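Local coordinates for protein putative epimerase (Burkholderia cenocepacia, PDB 4LW8) that is a putative NAD(P)-dependent sugar-nucleotide epimerase, probably acting in the biosynthesis of the lipopolysaccharide O-antigen of the bacterial outer membrane, at residues I182-N187 with G244-V249; C250-Y255 with G291-L296. All blocks are in the same frame, centred on the assembly; numbering follows the deposited sequence.

In the fold
Interactions 1 and 2 follow each other along the chain and reach the same large sheet, their centres about 11 Å apart. Interaction 1 is a core contact: strands 180-189 and 246-249 run parallel, joined by a ladder of backbone bonds, with nearly every touching residue buried. Interaction 2 lies farther from the chain centre and is only partly buried; there the loop after strand 246-249 meets the turn into helix 294-300, and side chains of Arg293 and Glu252 bond to backbone atoms. Lys295 ties the two together, reaching back to Thr246 O and Glu245, while the Phe186 ring packs on Gly291 and Cys250.

Interaction 1 of 2, residues I182-N187 with G244-V249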
ATOM      1  N   ILE A 182       5.111   6.942 -13.449  1.00 26.71           N
ATOM      2  CA  ILE A 182       5.174   7.292 -12.036  1.00 25.36           C
ATOM      3  C   ILE A 182       6.458   8.076 -11.750  1.00 26.47           C
ATOM      4  O   ILE A 182       7.554   7.651 -12.119  1.00 30.70           O
ATOM      5  CB  ILE A 182       5.098   6.029 -11.119  1.00 23.66           C
ATOM      6  CG1 ILE A 182       3.751   5.296 -11.297  1.00 21.51           C
ATOM      7  CG2 ILE A 182       5.304   6.442  -9.663  1.00 22.26           C
ATOM      8  CD1 ILE A 182       3.679   3.910 -10.659  1.00 23.41           C
ATOM      9  N   ALA A 183       6.321   9.236 -11.109  1.00 24.43           N
ATOM     10  CA  ALA A 183       7.485  10.003 -10.714  1.00 21.13           C
ATOM     11  C   ALA A 183       7.712   9.863  -9.208  1.00 21.98           C
ATOM     12  O   ALA A 183       6.755   9.870  -8.426  1.00 20.49           O
ATOM     13  CB  ALA A 183       7.327  11.476 -11.131  1.00 19.32           C
ATOM     14  N   ARG A 184       8.964   9.651  -8.802  1.00 21.00           N
ATOM     15  CA  ARG A 184       9.325   9.695  -7.382  1.00 20.88           C
ATOM     16  C   ARG A 184      10.249  10.877  -7.113  1.00 22.63           C
ATOM     17  O   ARG A 184      11.469  10.712  -7.092  1.00 28.43           O
ATOM     18  CB  ARG A 184      10.002   8.398  -6.919  1.00 19.62           C
ATOM     19  CG  ARG A 184       9.080   7.203  -6.806  1.00 20.17           C
ATOM     20  CD  ARG A 184       9.875   5.919  -6.610  1.00 23.99           C
ATOM     21  NE  ARG A 184       8.995   4.770  -6.449  1.00 25.17           N
ATOM     22  CZ  ARG A 184       9.409   3.506  -6.437  1.00 25.45           C
ATOM     23  NH1 ARG A 184      10.699   3.228  -6.566  1.00 22.77           N
ATOM     24  NH2 ARG A 184       8.523   2.523  -6.300  1.00 23.10           N
ATOM     25  N   PRO A 185       9.676  12.076  -6.930  1.00 22.24           N
ATOM     26  CA  PRO A 185      10.516  13.250  -6.672  1.00 23.52           C
ATOM     27  C   PRO A 185      11.215  13.158  -5.333  1.00 23.05           C
ATOM     28  O   PRO A 185      10.621  12.725  -4.338  1.00 23.44           O
ATOM     29  CB  PRO A 185       9.510  14.417  -6.668  1.00 24.27           C
ATOM     30  CG  PRO A 185       8.190  13.762  -6.245  1.00 20.13           C
ATOM     31  CD  PRO A 185       8.234  12.420  -6.955  1.00 23.10           C
ATOM     32  N   PHE A 186      12.473  13.554  -5.298  1.00 23.53           N
ATOM     33  CA  PHE A 186      13.129  13.776  -4.011  1.00 28.20           C
ATOM     34  C   PHE A 186      12.712  15.165  -3.519  1.00 28.09           C
ATOM     35  O   PHE A 186      11.814  15.762  -4.114  1.00 28.89           O
ATOM     36  CB  PHE A 186      14.647  13.610  -4.138  1.00 24.87           C
ATOM     37  CG  PHE A 186      15.081  12.168  -4.159  1.00 25.84           C
ATOM     38  CD1 PHE A 186      14.687  11.327  -5.198  1.00 25.12           C
ATOM     39  CD2 PHE A 186      15.822  11.631  -3.102  1.00 24.77           C
ATOM     40  CE1 PHE A 186      15.051   9.984  -5.212  1.00 29.19           C
ATOM     41  CE2 PHE A 186      16.195  10.273  -3.101  1.00 27.93           C
ATOM     42  CZ  PHE A 186      15.810   9.453  -4.159  1.00 25.80           C
ATOM     43  N   ASN A 187      13.319  15.667  -2.445  1.00 25.23           N
ATOM     44  CA  ASN A 187      12.952  16.981  -1.901  1.00 22.97           C
ATOM     45  C   ASN A 187      13.103  18.089  -2.917  1.00 28.05           C
ATOM     46  O   ASN A 187      14.121  18.179  -3.604  1.00 27.12           O
ATOM     47  CB  ASN A 187      13.807  17.335  -0.674  1.00 24.13           C
ATOM     48  CG  ASN A 187      13.909  16.182   0.299  1.00 47.05           C
ATOM     49  OD1 ASN A 187      13.017  15.981   1.117  1.00 39.20           O
ATOM     50  ND2 ASN A 187      14.978  15.391   0.188  1.00 46.39           N
ATOM     51  N   GLY A 244       4.219   2.474 -17.857  1.00 26.94           N
ATOM     52  CA  GLY A 244       4.617   1.346 -17.030  1.00 30.67           C
ATOM     53  C   GLY A 244       5.911   1.547 -16.264  1.00 31.45           C
ATOM     54  O   GLY A 244       6.350   0.659 -15.531  1.00 33.15           O
ATOM     55  N   GLU A 245       6.521   2.716 -16.423  1.00 30.81           N
ATOM     56  CA  GLU A 245       7.848   2.966 -15.859  1.00 29.89           C
ATOM     57  C   GLU A 245       7.828   3.977 -14.708  1.00 34.39           C
ATOM     58  O   GLU A 245       7.071   4.951 -14.742  1.00 26.50           O
ATOM     59  CB  GLU A 245       8.787   3.448 -16.971  1.00 25.07           C
ATOM     60  CG  GLU A 245       9.027   2.399 -18.044  1.00 35.05           C
ATOM     61  CD  GLU A 245       9.687   1.150 -17.468  1.00 38.62           C
ATOM     62  OE1 GLU A 245      10.632   1.314 -16.680  1.00 36.38           O
ATOM     63  OE2 GLU A 245       9.248   0.015 -17.773  1.00 44.72           O
ATOM     64  N   THR A 246       8.676   3.737 -13.706  1.00 34.77           N
ATOM     65  CA  THR A 246       8.817   4.603 -12.533  1.00 27.70           C
ATOM     66  C   THR A 246      10.161   5.330 -12.578  1.00 29.33           C
ATOM     67  O   THR A 246      11.171   4.728 -12.924  1.00 30.86           O
ATOM     68  CB  THR A 246       8.707   3.789 -11.227  1.00 28.78           C
ATOM     69  OG1 THR A 246       7.397   3.225 -11.119  1.00 26.98           O
ATOM     70  CG2 THR A 246       8.991   4.649 -10.001  1.00 25.72           C
ATOM     71  N   PHE A 247      10.175   6.619 -12.246  1.00 28.68           N
ATOM     72  CA  PHE A 247      11.404   7.415 -12.353  1.00 26.80           C
ATOM     73  C   PHE A 247      11.678   8.268 -11.117  1.00 31.09           C
ATOM     74  O   PHE A 247      10.816   9.040 -10.693  1.00 28.18           O
ATOM     75  CB  PHE A 247      11.343   8.356 -13.565  1.00 22.72           C
ATOM     76  CG  PHE A 247      11.236   7.656 -14.894  1.00 27.83           C
ATOM     77  CD1 PHE A 247      10.004   7.327 -15.419  1.00 28.84           C
ATOM     78  CD2 PHE A 247      12.371   7.360 -15.625  1.00 26.64           C
ATOM     79  CE1 PHE A 247       9.907   6.686 -16.646  1.00 29.12           C
ATOM     80  CE2 PHE A 247      12.288   6.719 -16.852  1.00 35.27           C
ATOM     81  CZ  PHE A 247      11.057   6.378 -17.364  1.00 32.67           C
ATOM     82  N   ASN A 248      12.870   8.132 -10.545  1.00 24.94           N
ATOM     83  CA  ASN A 248      13.373   9.145  -9.621  1.00 24.07           C
ATOM     84  C   ASN A 248      13.446  10.497 -10.334  1.00 25.57           C
ATOM     85  O   ASN A 248      13.850  10.569 -11.502  1.00 27.86           O
ATOM     86  CB  ASN A 248      14.768   8.777  -9.103  1.00 24.97           C
ATOM     87  CG  ASN A 248      14.756   7.604  -8.147  1.00 33.74           C
ATOM     88  OD1 ASN A 248      13.714   7.245  -7.586  1.00 28.09           O
ATOM     89  ND2 ASN A 248      15.922   6.997  -7.952  1.00 25.75           N
ATOM     90  N   VAL A 249      13.064  11.561  -9.642  1.00 25.86           N
ATOM     91  CA  VAL A 249      13.333  12.920 -10.119  1.00 24.38           C
ATOM     92  C   VAL A 249      14.094  13.620  -8.998  1.00 26.69           C
ATOM     93  O   VAL A 249      13.573  13.785  -7.896  1.00 24.63           O
ATOM     94  CB  VAL A 249      12.035  13.682 -10.507  1.00 31.52           C
ATOM     95  CG1 VAL A 249      12.346  15.111 -10.957  1.00 23.28           C
ATOM     96  CG2 VAL A 249      11.305  12.933 -11.627  1.00 29.47           C
TER
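Thr246 lies beside Ile182 and Arg184 on one face of the sheet, and its two branches divide the work between them. OG1, beside its own backbone N (chi1 -64°), meets Ile182 CB at 3.6 Å and also approaches CD1. The methyl CG2, anti to the backbone N, sits over one face of the Arg184 guanidinium, 3.6 Å from NE and displaced toward the rim of the group. The Arg184 chain, extended from CG to NE, carries the charge past this methyl to a salt bridge with Glu168 of helix 159-172; NH1 bonds Tyr140 OH. That same hydroxyl is bonded to Asn248 OD1, so arginine and amide share a partner, their planes 37° apart. The Asn248 amide stands almost perpendicular to the Phe186 ring (86°), with CG at the ring edge, 3.8 Å from CE1, and its ND2 bonds Ser292 O.

Underneath runs a parallel ladder between strands 180-189 and 246-249, part of the mainly parallel sheet of the Rossmann-type fold of this epimerase/dehydratase family. Phe247 N gives a 2.8 Å bond to Ile182 O, and Arg184 N one of 2.7 Å to Phe247 O. Val249 N, by contrast, reaches Arg184 O from above the carbonyl plane, at 3.1 Å. Phe186 N then bonds Val249 O at 2.8 Å, so Val249, paired with Pro185, is gripped through both its N and its O.

On the other face Ala183, Pro185, Phe247 and Val249 turn to helix 227-240. Val249 CG2 comes to 4.3 Å from Ala183 CB, a loose touch, while Tyr234 packs on Ala183 and Pro185, Leu237 on Phe247, and Ala233 on Val249.

Interaction 2 of 2, residues C250-Y255 with G291-L296; sequences CSERAY and GSRDKL
Arg293 grips the carbonyl of Cys250 with its guanidinium edge. NE makes the main bond, 2.7 Å to Cys250 O, and the oxygen lies close to the guanidinium plane, 10° out of it; NH2 adds a weak one to the same oxygen. The chain bends at chi3 (59°), which places NE for this bond, and Leu296 CD2 lies over one face of the group, toward its rim. At the other end of the residue, Arg293 N donates to Glu252 OE2 at 2.9 Å, on the anti side of the carboxylate and well out of its plane. The Glu252 and Arg293 side chains cross at about a right angle, with CD of Glu252 3.5 Å from Arg293 CG. Arg293 is the N-cap residue of helix 294-300, and an ST turn overlaps this start: Ser292 OG accepts from Asp294 N. Cys250 SG lies against the Gly291-Ser292 peptide, 3.4 Å from Gly291 C.

Farther out, Glu252 OE1 forms a salt bridge with Arg297, one turn into the helix. A second ST turn, Arg253 N to Ser251 OG at 2.9 Å, lies in the loop 250-253, and Asp223 of strand 221-226 fastens both segments, its carboxylate bonded to Ser251 OG, Glu252 N and Gly291 N.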
ATOM      1  N   CYS A 250      15.349  13.973  -9.268  1.00 30.91           N
ATOM      2  CA  CYS A 250      16.273  14.430  -8.219  1.00 29.26           C
ATOM      3  C   CYS A 250      17.475  15.137  -8.832  1.00 29.67           C
ATOM      4  O   CYS A 250      17.688  15.053 -10.040  1.00 28.91           O
ATOM      5  CB  CYS A 250      16.747  13.256  -7.370  1.00 28.39           C
ATOM      6  SG  CYS A 250      17.469  11.933  -8.366  1.00 33.59           S
ATOM      7  N   SER A 251      18.247  15.831  -7.997  1.00 27.58           N
ATOM      8  CA  SER A 251      19.380  16.636  -8.458  1.00 26.88           C
ATOM      9  C   SER A 251      20.654  15.806  -8.514  1.00 29.55           C
ATOM     10  O   SER A 251      21.612  16.195  -9.160  1.00 30.46           O
ATOM     11  CB  SER A 251      19.610  17.834  -7.526  1.00 36.93           C
ATOM     12  OG  SER A 251      20.263  17.413  -6.322  1.00 37.07           O
ATOM     13  N   GLU A 252      20.653  14.689  -7.789  1.00 32.28           N
ATOM     14  CA  GLU A 252      21.828  13.827  -7.603  1.00 39.40           C
ATOM     15  C   GLU A 252      22.905  14.519  -6.767  1.00 40.87           C
ATOM     16  O   GLU A 252      24.020  14.032  -6.660  1.00 42.26           O
ATOM     17  CB  GLU A 252      22.429  13.381  -8.942  1.00 38.11           C
ATOM     18  CG  GLU A 252      21.496  12.542  -9.793  1.00 43.39           C
ATOM     19  CD  GLU A 252      22.159  12.043 -11.065  1.00 51.31           C
ATOM     20  OE1 GLU A 252      22.908  12.825 -11.693  1.00 59.40           O
ATOM     21  OE2 GLU A 252      21.928  10.872 -11.438  1.00 45.42           O
ATOM     22  N   ARG A 253      22.575  15.653  -6.166  1.00 48.99           N
ATOM     23  CA  ARG A 253      23.502  16.258  -5.221  1.00 49.94           C
ATOM     24  C   ARG A 253      22.884  16.345  -3.832  1.00 43.48           C
ATOM     25  O   ARG A 253      21.736  16.760  -3.674  1.00 45.92           O
ATOM     26  CB  ARG A 253      23.937  17.644  -5.684  1.00 46.60           C
ATOM     27  CG  ARG A 253      24.912  18.281  -4.718  1.00 53.64           C
ATOM     28  CD  ARG A 253      25.717  19.371  -5.373  1.00 59.87           C
ATOM     29  NE  ARG A 253      26.577  20.034  -4.402  1.00 65.94           N
ATOM     30  CZ  ARG A 253      27.408  21.025  -4.698  1.00 69.64           C
ATOM     31  NH1 ARG A 253      27.494  21.461  -5.945  1.00 67.35           N
ATOM     32  NH2 ARG A 253      28.154  21.575  -3.748  1.00 76.02           N
ATOM     33  N   ALA A 254      23.664  15.948  -2.834  1.00 36.66           N
ATOM     34  CA  ALA A 254      23.233  15.979  -1.446  1.00 42.24           C
ATOM     35  C   ALA A 254      23.890  17.135  -0.697  1.00 42.68           C
ATOM     36  O   ALA A 254      25.105  17.298  -0.734  1.00 35.97           O
ATOM     37  CB  ALA A 254      23.552  14.656  -0.763  1.00 38.26           C
ATOM     38  N   TYR A 255      23.070  17.944  -0.033  1.00 38.23           N
ATOM     39  CA  TYR A 255      23.553  19.058   0.773  1.00 34.07           C
ATOM     40  C   TYR A 255      23.222  18.868   2.252  1.00 31.45           C
ATOM     41  O   TYR A 255      22.101  18.492   2.595  1.00 34.35           O
ATOM     42  CB  TYR A 255      22.929  20.375   0.294  1.00 34.99           C
ATOM     43  CG  TYR A 255      23.316  20.856  -1.096  1.00 36.68           C
ATOM     44  CD1 TYR A 255      24.518  21.510  -1.322  1.00 45.00           C
ATOM     45  CD2 TYR A 255      22.469  20.654  -2.175  1.00 35.43           C
ATOM     46  CE1 TYR A 255      24.855  21.966  -2.591  1.00 53.15           C
ATOM     47  CE2 TYR A 255      22.793  21.104  -3.443  1.00 41.52           C
ATOM     48  CZ  TYR A 255      23.984  21.757  -3.646  1.00 56.86           C
ATOM     49  OH  TYR A 255      24.298  22.194  -4.914  1.00 70.72           O
ATOM     50  N   GLY A 291      19.503  10.778  -4.568  1.00 32.27           N
ATOM     51  CA  GLY A 291      18.923   9.986  -5.630  1.00 31.48           C
ATOM     52  C   GLY A 291      19.779   9.929  -6.875  1.00 34.85           C
ATOM     53  O   GLY A 291      20.558  10.840  -7.150  1.00 39.46           O
ATOM     54  N   SER A 292      19.624   8.851  -7.631  1.00 33.90           N
ATOM     55  CA  SER A 292      20.139   8.784  -8.993  1.00 38.70           C
ATOM     56  C   SER A 292      19.016   9.022  -9.997  1.00 36.43           C
ATOM     57  O   SER A 292      17.989   8.341  -9.945  1.00 32.34           O
ATOM     58  CB  SER A 292      20.791   7.424  -9.261  1.00 37.92           C
ATOM     59  OG  SER A 292      20.933   7.202 -10.657  1.00 40.91           O
ATOM     60  N   ARG A 293      19.224   9.949 -10.929  1.00 36.17           N
ATOM     61  CA  ARG A 293      18.257  10.172 -11.999  1.00 36.95           C
ATOM     62  C   ARG A 293      18.781   9.591 -13.317  1.00 40.25           C
ATOM     63  O   ARG A 293      18.414  10.040 -14.410  1.00 37.04           O
ATOM     64  CB  ARG A 293      17.930  11.668 -12.163  1.00 39.79           C
ATOM     65  CG  ARG A 293      19.068  12.563 -12.677  1.00 46.80           C
ATOM     66  CD  ARG A 293      18.506  13.751 -13.491  1.00 47.37           C
ATOM     67  NE  ARG A 293      17.587  14.576 -12.701  1.00 56.45           N
ATOM     68  CZ  ARG A 293      16.694  15.424 -13.214  1.00 57.57           C
ATOM     69  NH1 ARG A 293      16.591  15.567 -14.528  1.00 63.33           N
ATOM     70  NH2 ARG A 293      15.900  16.131 -12.415  1.00 44.64           N
ATOM     71  N   ASP A 294      19.658   8.602 -13.214  1.00 36.25           N
ATOM     72  CA  ASP A 294      20.223   8.000 -14.417  1.00 40.87           C
ATOM     73  C   ASP A 294      19.170   7.340 -15.311  1.00 41.55           C
ATOM     74  O   ASP A 294      19.296   7.354 -16.539  1.00 38.10           O
ATOM     75  CB  ASP A 294      21.283   6.977 -14.071  1.00 46.44           C
ATOM     76  CG  ASP A 294      22.054   6.546 -15.285  1.00 55.07           C
ATOM     77  OD1 ASP A 294      22.735   7.417 -15.871  1.00 57.52           O
ATOM     78  OD2 ASP A 294      21.944   5.365 -15.681  1.00 54.78           O
ATOM     79  N   LYS A 295      18.146   6.740 -14.709  1.00 33.86           N
ATOM     80  CA  LYS A 295      17.102   6.129 -15.522  1.00 37.72           C
ATOM     81  C   LYS A 295      16.342   7.207 -16.312  1.00 40.53           C
ATOM     82  O   LYS A 295      16.061   7.042 -17.501  1.00 37.29           O
ATOM     83  CB  LYS A 295      16.138   5.314 -14.663  1.00 40.51           C
ATOM     84  CG  LYS A 295      15.093   4.551 -15.471  1.00 33.11           C
ATOM     85  CD  LYS A 295      14.032   3.954 -14.555  1.00 33.59           C
ATOM     86  CE  LYS A 295      13.005   3.146 -15.349  1.00 30.66           C
ATOM     87  NZ  LYS A 295      11.941   2.606 -14.456  1.00 31.19           N
ATOM     88  N   LEU A 296      16.001   8.301 -15.636  1.00 41.50           N
ATOM     89  CA  LEU A 296      15.360   9.440 -16.282  1.00 35.85           C
ATOM     90  C   LEU A 296      16.230   9.995 -17.416  1.00 38.80           C
ATOM     91  O   LEU A 296      15.748  10.262 -18.520  1.00 37.14           O
ATOM     92  CB  LEU A 296      15.063  10.531 -15.254  1.00 32.70           C
ATOM     93  CG  LEU A 296      14.516  11.871 -15.754  1.00 32.88           C
ATOM     94  CD1 LEU A 296      13.118  11.721 -16.336  1.00 26.18           C
ATOM     95  CD2 LEU A 296      14.505  12.890 -14.612  1.00 31.06           C
TER